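Local coordinates for probable zinc protease (PDB 4NNZ), which probably hydrolyses peptide bonds as one subunit of a heterodimeric zinc metalloprotease of the M16 family, at residues Q32-I37 / L377-L382; S39-P44 / F304-S309; T47-A52 / R178-S183; T84-T89 / R147-A152. All coordinates share one frame; numbering follows the deposited sequence.

Interaction 1 of 4, residues Q32-I37 / L377-L382; sequences QLWYRI and LESVGL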
loop_
_atom_site.group_PDB
_atom_site.type_symbol
_atom_site.label_atom_id
_atom_site.label_comp_id
_atom_site.label_asym_id
_atom_site.label_seq_id
_atom_site.Cartn_x
_atom_site.Cartn_y
_atom_site.Cartn_z
ATOM N N GLN A 32 4.933 -31.478 -2.226
ATOM C CA GLN A 32 5.073 -30.034 -2.226
ATOM C C GLN A 32 4.739 -29.423 -0.905
ATOM O O GLN A 32 3.814 -29.870 -0.288
ATOM C CB GLN A 32 4.155 -29.423 -3.231
ATOM C CG GLN A 32 3.886 -30.252 -4.429
ATOM C CD GLN A 32 3.358 -29.414 -5.537
ATOM O OE1 GLN A 32 2.740 -28.417 -5.304
ATOM N NE2 GLN A 32 3.619 -29.809 -6.741
ATOM N N LEU A 33 5.442 -28.382 -0.459
ATOM C CA LEU A 33 4.879 -27.828 0.770
ATOM C C LEU A 33 4.382 -26.401 0.620
ATOM O O LEU A 33 5.141 -25.584 0.235
ATOM C CB LEU A 33 5.869 -27.928 1.897
ATOM C CG LEU A 33 5.428 -27.530 3.290
ATOM C CD1 LEU A 33 3.981 -27.844 3.523
ATOM C CD2 LEU A 33 6.244 -28.246 4.316
ATOM N N TRP A 34 3.124 -26.092 0.928
ATOM C CA TRP A 34 2.614 -24.765 0.649
ATOM C C TRP A 34 2.322 -24.009 1.911
ATOM O O TRP A 34 1.527 -24.418 2.695
ATOM C CB TRP A 34 1.325 -24.872 -0.136
ATOM C CG TRP A 34 1.493 -25.411 -1.474
ATOM C CD1 TRP A 34 1.830 -26.654 -1.789
ATOM C CD2 TRP A 34 1.351 -24.715 -2.697
ATOM N NE1 TRP A 34 1.911 -26.796 -3.108
ATOM C CE2 TRP A 34 1.624 -25.609 -3.699
ATOM C CE3 TRP A 34 1.027 -23.414 -3.035
ATOM C CZ2 TRP A 34 1.577 -25.262 -5.008
ATOM C CZ3 TRP A 34 0.988 -23.074 -4.314
ATOM C CH2 TRP A 34 1.264 -23.982 -5.298
ATOM N N TYR A 35 2.961 -22.873 2.082
ATOM C CA TYR A 35 2.773 -22.051 3.243
ATOM C C TYR A 35 1.938 -20.873 2.849
ATOM O O TYR A 35 2.142 -20.317 1.825
ATOM C CB TYR A 35 4.090 -21.528 3.733
ATOM C CG TYR A 35 4.987 -22.504 4.422
ATOM C CD1 TYR A 35 4.821 -22.821 5.747
ATOM C CD2 TYR A 35 6.038 -23.068 3.757
ATOM C CE1 TYR A 35 5.662 -23.698 6.370
ATOM C CE2 TYR A 35 6.881 -23.939 4.374
ATOM C CZ TYR A 35 6.689 -24.248 5.681
ATOM O OH TYR A 35 7.548 -25.119 6.253
ATOM N N ARG A 36 0.987 -20.485 3.668
ATOM C CA ARG A 36 0.165 -19.352 3.348
ATOM C C ARG A 36 0.766 -18.045 3.800
ATOM O O ARG A 36 0.273 -17.395 4.673
ATOM C CB ARG A 36 -1.197 -19.539 3.950
ATOM C CG ARG A 36 -1.920 -20.738 3.447
ATOM C CD ARG A 36 -3.162 -20.962 4.252
ATOM N NE ARG A 36 -3.184 -22.290 4.805
ATOM C CZ ARG A 36 -3.339 -22.554 6.083
ATOM N NH1 ARG A 36 -3.483 -21.584 6.950
ATOM N NH2 ARG A 36 -3.350 -23.787 6.489
ATOM N N ILE A 37 1.856 -17.673 3.193
ATOM C CA ILE A 37 2.413 -16.404 3.454
ATOM C C ILE A 37 2.888 -15.871 2.120
ATOM O O ILE A 37 3.214 -16.615 1.253
ATOM C CB ILE A 37 3.480 -16.499 4.544
ATOM C CG1 ILE A 37 4.021 -15.130 4.877
ATOM C CG2 ILE A 37 4.547 -17.473 4.161
ATOM C CD1 ILE A 37 2.963 -14.157 5.261
ATOM N N LEU A 377 -4.979 -23.721 -4.363
ATOM C CA LEU A 377 -6.339 -23.459 -4.015
ATOM C C LEU A 377 -6.421 -23.476 -2.527
ATOM O O LEU A 377 -7.046 -22.648 -1.936
ATOM C CB LEU A 377 -7.233 -24.552 -4.549
ATOM C CG LEU A 377 -7.493 -24.576 -6.034
ATOM C CD1 LEU A 377 -8.079 -25.889 -6.474
ATOM C CD2 LEU A 377 -8.340 -23.430 -6.467
ATOM N N GLU A 378 -5.774 -24.448 -1.936
ATOM C CA GLU A 378 -5.718 -24.598 -0.517
ATOM C C GLU A 378 -4.984 -23.487 0.229
ATOM O O GLU A 378 -5.228 -23.252 1.374
ATOM C CB GLU A 378 -5.193 -25.976 -0.164
ATOM C CG GLU A 378 -5.933 -26.656 0.961
ATOM C CD GLU A 378 -7.187 -27.355 0.523
ATOM O OE1 GLU A 378 -7.201 -27.971 -0.532
ATOM O OE2 GLU A 378 -8.162 -27.311 1.258
ATOM N N SER A 379 -4.063 -22.831 -0.428
ATOM C CA SER A 379 -3.358 -21.748 0.181
ATOM C C SER A 379 -4.157 -20.473 0.116
ATOM O O SER A 379 -3.824 -19.497 0.717
ATOM C CB SER A 379 -2.020 -21.580 -0.496
ATOM O OG SER A 379 -1.572 -22.832 -0.892
ATOM N N VAL A 380 -5.217 -20.511 -0.647
ATOM C CA VAL A 380 -5.955 -19.347 -0.974
ATOM C C VAL A 380 -7.338 -19.361 -0.315
ATOM O O VAL A 380 -8.149 -18.513 -0.555
ATOM C CB VAL A 380 -5.937 -19.225 -2.512
ATOM C CG1 VAL A 380 -7.288 -19.105 -3.153
ATOM C CG2 VAL A 380 -4.971 -18.176 -2.969
ATOM N N GLY A 381 -7.578 -20.330 0.541
ATOM C CA GLY A 381 -8.872 -20.466 1.153
ATOM C C GLY A 381 -9.950 -21.173 0.361
ATOM O O GLY A 381 -11.103 -21.093 0.698
ATOM N N LEU A 382 -9.578 -21.893 -0.667
ATOM C CA LEU A 382 -10.538 -22.561 -1.477
ATOM C C LEU A 382 -10.232 -24.025 -1.325
ATOM O O LEU A 382 -9.099 -24.386 -1.181
ATOM C CB LEU A 382 -10.365 -22.122 -2.911
ATOM C CG LEU A 382 -10.610 -20.674 -3.271
ATOM C CD1 LEU A 382 -10.345 -20.422 -4.729
ATOM C CD2 LEU A 382 -12.025 -20.307 -2.974
#

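Interaction 2 of 4, residues S39-P44 / F304-S309; sequences SSYETP and FNRGDS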
loop_
_atom_site.group_PDB
_atom_site.type_symbol
_atom_site.label_atom_id
_atom_site.label_comp_id
_atom_site.label_asym_id
_atom_site.label_seq_id
_atom_site.Cartn_x
_atom_site.Cartn_y
_atom_site.Cartn_z
ATOM N N SER A 39 3.583 -11.888 -0.273
ATOM C CA SER A 39 3.759 -10.472 -0.271
ATOM C C SER A 39 2.552 -9.647 0.107
ATOM O O SER A 39 2.705 -8.554 0.512
ATOM C CB SER A 39 4.404 -9.984 -1.554
ATOM O OG SER A 39 3.715 -10.409 -2.672
ATOM N N SER A 40 1.359 -10.167 -0.048
ATOM C CA SER A 40 0.175 -9.436 0.333
ATOM C C SER A 40 0.003 -9.350 1.840
ATOM O O SER A 40 -0.769 -8.591 2.320
ATOM C CB SER A 40 -1.071 -9.935 -0.377
ATOM O OG SER A 40 -1.321 -11.284 -0.156
ATOM N N TYR A 41 0.758 -10.125 2.574
ATOM C CA TYR A 41 0.754 -10.054 4.001
ATOM C C TYR A 41 1.725 -9.028 4.526
ATOM O O TYR A 41 1.741 -8.730 5.680
ATOM C CB TYR A 41 1.128 -11.410 4.559
ATOM C CG TYR A 41 0.177 -12.541 4.291
ATOM C CD1 TYR A 41 0.071 -13.106 3.053
ATOM C CD2 TYR A 41 -0.562 -13.075 5.295
ATOM C CE1 TYR A 41 -0.768 -14.149 2.830
ATOM C CE2 TYR A 41 -1.410 -14.110 5.069
ATOM C CZ TYR A 41 -1.506 -14.641 3.841
ATOM O OH TYR A 41 -2.343 -15.669 3.668
ATOM N N GLU A 42 2.581 -8.544 3.662
ATOM C CA GLU A 42 3.681 -7.692 4.041
ATOM C C GLU A 42 3.302 -6.261 4.306
ATOM O O GLU A 42 2.290 -5.814 3.913
ATOM C CB GLU A 42 4.796 -7.788 3.020
ATOM C CG GLU A 42 5.559 -9.092 3.096
ATOM C CD GLU A 42 6.405 -9.417 1.880
ATOM O OE1 GLU A 42 6.827 -8.529 1.145
ATOM O OE2 GLU A 42 6.658 -10.590 1.669
ATOM N N THR A 43 4.172 -5.562 4.986
ATOM C CA THR A 43 3.894 -4.286 5.578
ATOM C C THR A 43 4.881 -3.313 5.044
ATOM O O THR A 43 6.015 -3.646 4.928
ATOM C CB THR A 43 4.144 -4.329 7.078
ATOM O OG1 THR A 43 3.334 -5.328 7.665
ATOM C CG2 THR A 43 3.819 -3.031 7.679
ATOM N N PRO A 44 4.494 -2.087 4.786
ATOM C CA PRO A 44 5.401 -1.157 4.140
ATOM C C PRO A 44 6.637 -0.884 4.947
ATOM O O PRO A 44 6.615 -0.773 6.143
ATOM C CB PRO A 44 4.569 0.093 4.014
ATOM C CG PRO A 44 3.197 -0.397 3.942
ATOM C CD PRO A 44 3.147 -1.532 4.889
ATOM N N PHE A 304 -8.217 -17.348 -9.269
ATOM C CA PHE A 304 -7.976 -18.112 -8.066
ATOM C C PHE A 304 -7.159 -17.422 -6.995
ATOM O O PHE A 304 -6.291 -17.995 -6.428
ATOM C CB PHE A 304 -7.414 -19.479 -8.388
ATOM C CG PHE A 304 -8.256 -20.245 -9.317
ATOM C CD1 PHE A 304 -9.337 -20.911 -8.867
ATOM C CD2 PHE A 304 -7.988 -20.254 -10.643
ATOM C CE1 PHE A 304 -10.131 -21.604 -9.711
ATOM C CE2 PHE A 304 -8.776 -20.936 -11.499
ATOM C CZ PHE A 304 -9.853 -21.616 -11.031
ATOM N N ASN A 305 -7.452 -16.163 -6.762
ATOM C CA ASN A 305 -6.854 -15.394 -5.684
ATOM C C ASN A 305 -7.483 -15.548 -4.316
ATOM O O ASN A 305 -8.623 -15.847 -4.164
ATOM C CB ASN A 305 -6.799 -13.918 -6.045
ATOM C CG ASN A 305 -5.703 -13.592 -7.005
ATOM O OD1 ASN A 305 -4.606 -14.097 -6.904
ATOM N ND2 ASN A 305 -5.990 -12.735 -7.928
ATOM N N ARG A 306 -6.689 -15.267 -3.323
ATOM C CA ARG A 306 -7.101 -15.223 -1.964
ATOM C C ARG A 306 -8.141 -14.164 -1.807
ATOM O O ARG A 306 -9.092 -14.319 -1.104
ATOM C CB ARG A 306 -5.906 -14.768 -1.196
ATOM C CG ARG A 306 -5.718 -15.278 0.183
ATOM C CD ARG A 306 -4.437 -14.669 0.676
ATOM N NE ARG A 306 -4.565 -14.231 2.029
ATOM C CZ ARG A 306 -4.091 -13.110 2.523
ATOM N NH1 ARG A 306 -3.443 -12.251 1.794
ATOM N NH2 ARG A 306 -4.288 -12.861 3.780
ATOM N N GLY A 307 -7.899 -13.045 -2.439
ATOM C CA GLY A 307 -8.798 -11.938 -2.450
ATOM C C GLY A 307 -9.204 -11.594 -3.853
ATOM O O GLY A 307 -9.366 -12.431 -4.668
ATOM N N ASP A 308 -9.280 -10.314 -4.121
ATOM C CA ASP A 308 -9.684 -9.759 -5.386
ATOM C C ASP A 308 -8.641 -9.851 -6.469
ATOM O O ASP A 308 -7.553 -10.249 -6.229
ATOM C CB ASP A 308 -10.074 -8.314 -5.202
ATOM C CG ASP A 308 -11.381 -8.166 -4.548
ATOM O OD1 ASP A 308 -12.193 -9.079 -4.635
ATOM O OD2 ASP A 308 -11.610 -7.132 -3.944
ATOM N N SER A 309 -9.005 -9.451 -7.664
ATOM C CA SER A 309 -8.213 -9.701 -8.822
ATOM C C SER A 309 -8.328 -8.635 -9.881
ATOM O O SER A 309 -8.994 -7.669 -9.720
ATOM C CB SER A 309 -8.545 -11.062 -9.397
ATOM O OG SER A 309 -7.630 -11.398 -10.390
#

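Interaction 3 of 4, residues T47-A52 / R178-S183; sequences TGLSHA and RHWYES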
loop_
_atom_site.group_PDB
_atom_site.type_symbol
_atom_site.label_atom_id
_atom_site.label_comp_id
_atom_site.label_asym_id
_atom_site.label_seq_id
_atom_site.Cartn_x
_atom_site.Cartn_y
_atom_site.Cartn_z
ATOM N N THR A 47 8.820 -4.769 2.871
ATOM C CA THR A 47 8.481 -5.583 1.747
ATOM C C THR A 47 9.595 -6.498 1.324
ATOM O O THR A 47 10.745 -6.271 1.606
ATOM C CB THR A 47 7.902 -4.793 0.561
ATOM O OG1 THR A 47 8.862 -3.915 0.027
ATOM C CG2 THR A 47 6.766 -4.004 0.983
ATOM N N GLY A 48 9.206 -7.565 0.663
ATOM C CA GLY A 48 10.117 -8.506 0.086
ATOM C C GLY A 48 10.566 -9.567 1.014
ATOM O O GLY A 48 11.390 -10.339 0.666
ATOM N N LEU A 49 10.010 -9.559 2.206
ATOM C CA LEU A 49 10.371 -10.459 3.280
ATOM C C LEU A 49 10.096 -11.911 3.036
ATOM O O LEU A 49 10.868 -12.724 3.407
ATOM C CB LEU A 49 9.647 -10.037 4.541
ATOM C CG LEU A 49 10.353 -9.938 5.875
ATOM C CD1 LEU A 49 11.717 -9.321 5.775
ATOM C CD2 LEU A 49 9.485 -9.124 6.784
ATOM N N SER A 50 8.953 -12.232 2.473
ATOM C CA SER A 50 8.605 -13.598 2.207
ATOM C C SER A 50 9.455 -14.220 1.167
ATOM O O SER A 50 9.867 -15.330 1.277
ATOM C CB SER A 50 7.156 -13.699 1.816
ATOM O OG SER A 50 6.478 -12.679 2.438
ATOM N N HIS A 51 9.677 -13.487 0.111
ATOM C CA HIS A 51 10.551 -13.900 -0.931
ATOM C C HIS A 51 12.017 -14.031 -0.498
ATOM O O HIS A 51 12.708 -14.866 -0.980
ATOM C CB HIS A 51 10.366 -12.989 -2.119
ATOM C CG HIS A 51 11.411 -13.156 -3.148
ATOM N ND1 HIS A 51 12.650 -12.589 -3.031
ATOM C CD2 HIS A 51 11.422 -13.862 -4.291
ATOM C CE1 HIS A 51 13.384 -12.946 -4.057
ATOM N NE2 HIS A 51 12.657 -13.709 -4.843
ATOM N N ALA A 52 12.496 -13.161 0.349
ATOM C CA ALA A 52 13.820 -13.297 0.881
ATOM C C ALA A 52 13.984 -14.500 1.768
ATOM O O ALA A 52 14.981 -15.174 1.733
ATOM C CB ALA A 52 14.212 -12.056 1.634
ATOM N N ARG A 178 13.917 -13.589 10.772
ATOM C CA ARG A 178 13.655 -14.606 11.757
ATOM C C ARG A 178 12.263 -14.518 12.254
ATOM O O ARG A 178 11.632 -15.496 12.528
ATOM C CB ARG A 178 14.563 -14.415 12.955
ATOM C CG ARG A 178 16.000 -14.779 12.727
ATOM C CD ARG A 178 16.776 -14.756 14.012
ATOM N NE ARG A 178 18.142 -15.189 13.823
ATOM C CZ ARG A 178 19.189 -14.412 14.035
ATOM N NH1 ARG A 178 19.014 -13.172 14.434
ATOM N NH2 ARG A 178 20.409 -14.869 13.856
ATOM N N HIS A 179 11.837 -13.302 12.478
ATOM C CA HIS A 179 10.555 -13.037 13.033
ATOM C C HIS A 179 9.458 -13.437 12.111
ATOM O O HIS A 179 8.436 -13.917 12.513
ATOM C CB HIS A 179 10.461 -11.580 13.370
ATOM C CG HIS A 179 9.189 -11.212 14.035
ATOM N ND1 HIS A 179 8.941 -11.487 15.355
ATOM C CD2 HIS A 179 8.081 -10.612 13.557
ATOM C CE1 HIS A 179 7.736 -11.063 15.667
ATOM N NE2 HIS A 179 7.194 -10.526 14.592
ATOM N N TRP A 180 9.688 -13.178 10.848
ATOM C CA TRP A 180 8.788 -13.558 9.810
ATOM C C TRP A 180 8.711 -15.048 9.746
ATOM O O TRP A 180 7.667 -15.596 9.519
ATOM C CB TRP A 180 9.240 -12.947 8.505
ATOM C CG TRP A 180 8.226 -12.857 7.453
ATOM C CD1 TRP A 180 8.187 -13.580 6.352
ATOM C CD2 TRP A 180 7.127 -11.955 7.371
ATOM N NE1 TRP A 180 7.145 -13.239 5.589
ATOM C CE2 TRP A 180 6.475 -12.227 6.188
ATOM C CE3 TRP A 180 6.635 -10.949 8.184
ATOM C CZ2 TRP A 180 5.365 -11.554 5.797
ATOM C CZ3 TRP A 180 5.550 -10.302 7.800
ATOM C CH2 TRP A 180 4.919 -10.591 6.613
ATOM N N TYR A 181 9.833 -15.708 9.930
ATOM C CA TYR A 181 9.834 -17.139 9.926
ATOM C C TYR A 181 9.022 -17.661 11.079
ATOM O O TYR A 181 8.218 -18.530 10.918
ATOM C CB TYR A 181 11.252 -17.690 9.944
ATOM C CG TYR A 181 11.325 -19.143 10.264
ATOM C CD1 TYR A 181 11.163 -19.575 11.545
ATOM C CD2 TYR A 181 11.533 -20.079 9.294
ATOM C CE1 TYR A 181 11.191 -20.898 11.864
ATOM C CE2 TYR A 181 11.578 -21.408 9.611
ATOM C CZ TYR A 181 11.407 -21.799 10.903
ATOM O OH TYR A 181 11.453 -23.106 11.240
ATOM N N GLU A 182 9.218 -17.085 12.241
ATOM C CA GLU A 182 8.525 -17.504 13.423
ATOM C C GLU A 182 7.061 -17.333 13.308
ATOM O O GLU A 182 6.319 -18.132 13.804
ATOM C CB GLU A 182 8.954 -16.642 14.590
ATOM C CG GLU A 182 10.137 -17.164 15.343
ATOM C CD GLU A 182 10.785 -16.108 16.193
ATOM O OE1 GLU A 182 10.470 -14.930 16.035
ATOM O OE2 GLU A 182 11.612 -16.461 17.032
ATOM N N SER A 183 6.653 -16.212 12.766
ATOM C CA SER A 183 5.265 -15.897 12.667
ATOM C C SER A 183 4.476 -16.761 11.746
ATOM O O SER A 183 3.379 -17.092 12.039
ATOM C CB SER A 183 5.095 -14.450 12.296
ATOM O OG SER A 183 6.082 -13.701 12.919
#

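Interaction 4 of 4, residues T84-T89 / R147-A152; sequences TTDDYT and RFKAAA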
loop_
_atom_site.group_PDB
_atom_site.type_symbol
_atom_site.label_atom_id
_atom_site.label_comp_id
_atom_site.label_asym_id
_atom_site.label_seq_id
_atom_site.Cartn_x
_atom_site.Cartn_y
_atom_site.Cartn_z
ATOM N N THR A 84 7.682 -17.957 -4.493
ATOM C CA THR A 84 6.957 -17.047 -3.657
ATOM C C THR A 84 6.113 -16.164 -4.524
ATOM O O THR A 84 6.567 -15.628 -5.461
ATOM C CB THR A 84 7.915 -16.223 -2.800
ATOM O OG1 THR A 84 8.649 -17.093 -1.956
ATOM C CG2 THR A 84 7.189 -15.283 -1.955
ATOM N N THR A 85 4.865 -16.014 -4.177
ATOM C CA THR A 85 3.970 -15.164 -4.903
ATOM C C THR A 85 3.317 -14.256 -3.916
ATOM O O THR A 85 3.750 -14.152 -2.822
ATOM C CB THR A 85 2.900 -15.959 -5.627
ATOM O OG1 THR A 85 1.967 -16.459 -4.696
ATOM C CG2 THR A 85 3.480 -17.098 -6.297
ATOM N N ASP A 86 2.276 -13.585 -4.332
ATOM C CA ASP A 86 1.567 -12.703 -3.455
ATOM C C ASP A 86 0.920 -13.426 -2.323
ATOM O O ASP A 86 1.001 -13.021 -1.202
ATOM C CB ASP A 86 0.518 -11.957 -4.245
ATOM C CG ASP A 86 1.112 -11.101 -5.330
ATOM O OD1 ASP A 86 2.335 -11.005 -5.413
ATOM O OD2 ASP A 86 0.382 -10.510 -6.107
ATOM N N ASP A 87 0.247 -14.507 -2.636
ATOM C CA ASP A 87 -0.458 -15.259 -1.645
ATOM C C ASP A 87 0.190 -16.485 -1.070
ATOM O O ASP A 87 -0.298 -16.993 -0.109
ATOM C CB ASP A 87 -1.840 -15.608 -2.151
ATOM C CG ASP A 87 -2.731 -14.422 -2.215
ATOM O OD1 ASP A 87 -2.501 -13.497 -1.457
ATOM O OD2 ASP A 87 -3.642 -14.389 -3.018
ATOM N N TYR A 88 1.270 -16.962 -1.633
ATOM C CA TYR A 88 1.849 -18.162 -1.106
ATOM C C TYR A 88 3.319 -18.361 -1.363
ATOM O O TYR A 88 3.917 -17.720 -2.169
ATOM C CB TYR A 88 1.062 -19.369 -1.577
ATOM C CG TYR A 88 0.943 -19.436 -3.034
ATOM C CD1 TYR A 88 1.948 -19.927 -3.790
ATOM C CD2 TYR A 88 -0.152 -18.959 -3.660
ATOM C CE1 TYR A 88 1.847 -19.962 -5.144
ATOM C CE2 TYR A 88 -0.272 -19.003 -5.010
ATOM C CZ TYR A 88 0.731 -19.512 -5.741
ATOM O OH TYR A 88 0.631 -19.539 -7.073
ATOM N N THR A 89 3.889 -19.270 -0.607
ATOM C CA THR A 89 5.220 -19.754 -0.811
ATOM C C THR A 89 5.216 -21.243 -0.861
ATOM O O THR A 89 4.773 -21.860 0.045
ATOM C CB THR A 89 6.056 -19.382 0.362
ATOM O OG1 THR A 89 5.880 -17.998 0.586
ATOM C CG2 THR A 89 7.488 -19.683 0.110
ATOM N N ARG A 147 4.778 -0.730 -11.407
ATOM C CA ARG A 147 4.038 0.485 -11.273
ATOM C C ARG A 147 2.567 0.337 -11.545
ATOM O O ARG A 147 1.773 0.935 -10.896
ATOM C CB ARG A 147 4.562 1.524 -12.239
ATOM C CG ARG A 147 6.044 1.756 -12.272
ATOM C CD ARG A 147 6.525 2.333 -10.989
ATOM N NE ARG A 147 7.954 2.303 -10.873
ATOM C CZ ARG A 147 8.735 3.280 -11.262
ATOM N NH1 ARG A 147 8.238 4.346 -11.812
ATOM N NH2 ARG A 147 10.011 3.179 -11.097
ATOM N N PHE A 148 2.213 -0.419 -12.559
ATOM C CA PHE A 148 0.841 -0.564 -12.968
ATOM C C PHE A 148 0.076 -1.227 -11.880
ATOM O O PHE A 148 -0.994 -0.828 -11.547
ATOM C CB PHE A 148 0.775 -1.353 -14.276
ATOM C CG PHE A 148 -0.543 -1.963 -14.566
ATOM C CD1 PHE A 148 -1.572 -1.205 -15.037
ATOM C CD2 PHE A 148 -0.739 -3.296 -14.390
ATOM C CE1 PHE A 148 -2.777 -1.764 -15.310
ATOM C CE2 PHE A 148 -1.944 -3.868 -14.654
ATOM C CZ PHE A 148 -2.958 -3.102 -15.125
ATOM N N LYS A 149 0.680 -2.250 -11.332
ATOM C CA LYS A 149 0.128 -2.990 -10.241
ATOM C C LYS A 149 -0.057 -2.185 -8.977
ATOM O O LYS A 149 -1.054 -2.323 -8.345
ATOM C CB LYS A 149 0.958 -4.233 -9.968
ATOM C CG LYS A 149 0.199 -5.309 -9.239
ATOM C CD LYS A 149 0.754 -6.688 -9.465
ATOM C CE LYS A 149 0.428 -7.630 -8.332
ATOM N NZ LYS A 149 1.556 -7.763 -7.401
ATOM N N ALA A 150 0.876 -1.326 -8.631
ATOM C CA ALA A 150 0.682 -0.452 -7.515
ATOM C C ALA A 150 -0.497 0.525 -7.663
ATOM O O ALA A 150 -1.246 0.709 -6.757
ATOM C CB ALA A 150 1.959 0.286 -7.235
ATOM N N ALA A 151 -0.633 1.152 -8.807
ATOM C CA ALA A 151 -1.771 1.979 -9.108
ATOM C C ALA A 151 -3.091 1.228 -9.183
ATOM O O ALA A 151 -4.093 1.737 -8.803
ATOM C CB ALA A 151 -1.538 2.768 -10.359
ATOM N N ALA A 152 -3.074 0.022 -9.701
ATOM C CA ALA A 152 -4.247 -0.813 -9.772
ATOM C C ALA A 152 -4.817 -1.344 -8.462
ATOM O O ALA A 152 -5.957 -1.689 -8.399
ATOM C CB ALA A 152 -4.041 -1.920 -10.767
#

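Interaction 1 of 4, residues Q32-I37 / L377-L382
Ser379 of helix 367-379 sits between two side chains of the 32-37 segment, the indole of Trp34 and the aliphatic part of Arg36. Its OG approaches the six-membered end of the indole obliquely, 3.4 Å from Trp34 CE3. Trp34 is turned with CG beside the backbone N (chi1 -67°), which brings the ring over to the helix. The far side of the ring is held as well: Trp34 NE1 donates in the ring plane to a lone pair of Gln32 OE1 at 2.9 Å, so the rotation of the indole is largely fixed. Arg36 lays its methylenes alongside the helix, with CG 3.6 Å from Ser379 O. A bend at chi3 (-125°) then carries the guanidinium past the helix to Asn188 O, while Glu378 turns its carboxylate away to Lys17. The end of strand 28-35, with the turn at Arg36, therefore meets the end of the helix through van der Waals packing, and the charged groups find their partners outside the two segments.

Interaction 2 of 4, residues S39-P44 / F304-S309
The phenol ring of Tyr41 and the guanidinium of Arg306 lie face to face, their planes only 12° apart and their centres separated by 3.8 Å. The overlap is displaced toward the hydroxyl end of the ring: Tyr41 CZ sits over the middle of the guanidinium, 3.3 Å from Arg306 CZ. The two terminal nitrogens lie over the same face, above opposite edges of the ring, with Arg306 NH1 3.4 Å from Tyr41 CE1 and Arg306 NH2 equally near Tyr41 CE2. This is an off-centre cation-pi stack. Tyr41 OH comes within 3.1 Å of Arg306 NE, yet the angle is poor for a hydrogen bond because the oxygen lies above the flat group. Ser40 occupies the guanidinium edge, its OG near the plane and 3.0 Å from Arg306 NH1. That same hydroxyl is hydrogen-bonded to Asp87 OD1 and to Asp86 O, which steadies it beside the arginine.

Arg306 reaches so far because its chain stays extended through chi2 (179°) and turns only at chi3, spanning the 9.6 Å between Ser40 CA and Arg306 CA. Its own backbone N is bound by Asp87 OD2. Tyr41 follows strand 28-35 of the first sheet, whereas Arg306 lies between two strands of the second. The stack thus bridges the two alpha/beta halves characteristic of an M16 peptidase subunit.

Interaction 3 of 4, residues T47-A52 / R178-S183
Trp180 sends its indole off helix 174-184 with CG beside the carbonyl carbon (chi1 -160°), and Leu49, whose chi1 of -134° departs from a staggered value, meets it from the first turn of helix 49-56. The latter helix carries the HxxEH sequence signature of M16 peptidases, beginning at His51, so this is helix-to-helix packing behind what is probably the zinc-binding segment. Leu49 covers one face of the indole. Its CB stands 4.1 Å from the centroid of the five-membered ring, almost exactly on the ring normal, in a CH-pi contact. The CD2 branch reaches farther across the bicycle and touches Trp180 CE3 at 3.7 Å, lying over the rim of the six-membered ring. Leucine and indole thus pack closely, and Leu53, one turn farther along the same helix, adds another contact. Trp184 meets the indole edge-to-face.

His51 points away from Trp180, leaving the tryptophan to pack against a different side of the helix. At the start of that helix, Gly48 takes the N-cap position, and the carboxylate of Glu42 receives the backbone N-H groups of Gly48 and Ser50. The indole nitrogen lies obliquely near Ser50: Trp180 NE1 makes a weak, bent hydrogen bond to Ser50 OG, at 3.3 Å and 131°, whose acceptor position is somewhat doubtful.

Interaction 4 of 4, residues T84-T89 / R147-A152
Asp86 lies in the short loop between strands 80-84 and 89-96 and faces Lys149 on helix 140-152 across 11.9 Å between their CA atoms, a gap bridged by side chains alone. They come from opposite directions. Lys149 is drawn out through its first three torsions, CG being turned away from the backbone N (chi1 -158°), and bends only at chi4 (-99°) to present its ammonium. Asp86 offers one carboxylate oxygen: OD2 is 3.3 Å from Lys149 NZ, a salt bridge whose hydrogen bond is weak. Lys149 CE also comes to 3.6 Å from Asp86 OD2. The ammonium has a stronger partner in Tyr158 O, so Asp86 is a second, weaker partner.

The loop that carries the aspartate is well braced. Thr85 N donates to Tyr88 O at 2.8 Å, and Thr85 OG1 accepts from Tyr88 N at 3.2 Å, forming an ST motif. The same OG1 sits above the centre of the Tyr88 ring. On the helix side, Arg147 reaches the second subunit, where Pro231 O takes a bond from its NH1.

With so little surface buried, the link is chiefly electrostatic. The nearby carboxylate and carbonyl would be expected to favour a protonated Lys149, tying the loop of the first sheet to helix 140-152 through a long and modest interaction.

How the interactions relate
Interactions 2 and 4 are the nearest pair, their centres about 7 Å apart; the loop of interaction 4 supports interaction 2, with Asp86 O and Asp87 OD1 binding Ser40 OG and Asp87 OD2 binding Arg306 N, and both contacts reach the second subunit. Interaction 1 joins them through the first sheet, where Tyr35 N bonds to Thr89 O at 2.9 Å and the Trp34 ring meets that of Tyr88. Arg36 O also packs 3.3 Å from Tyr41 OH. Interaction 3 lies about 15 Å from interaction 2, between centres, and is tied to it by Glu42. Interaction 4 approaches helix 49-56 too: Thr84 OG1 bonds to Glu54, which with His51 belongs to the probable zinc-binding HxxEH signature.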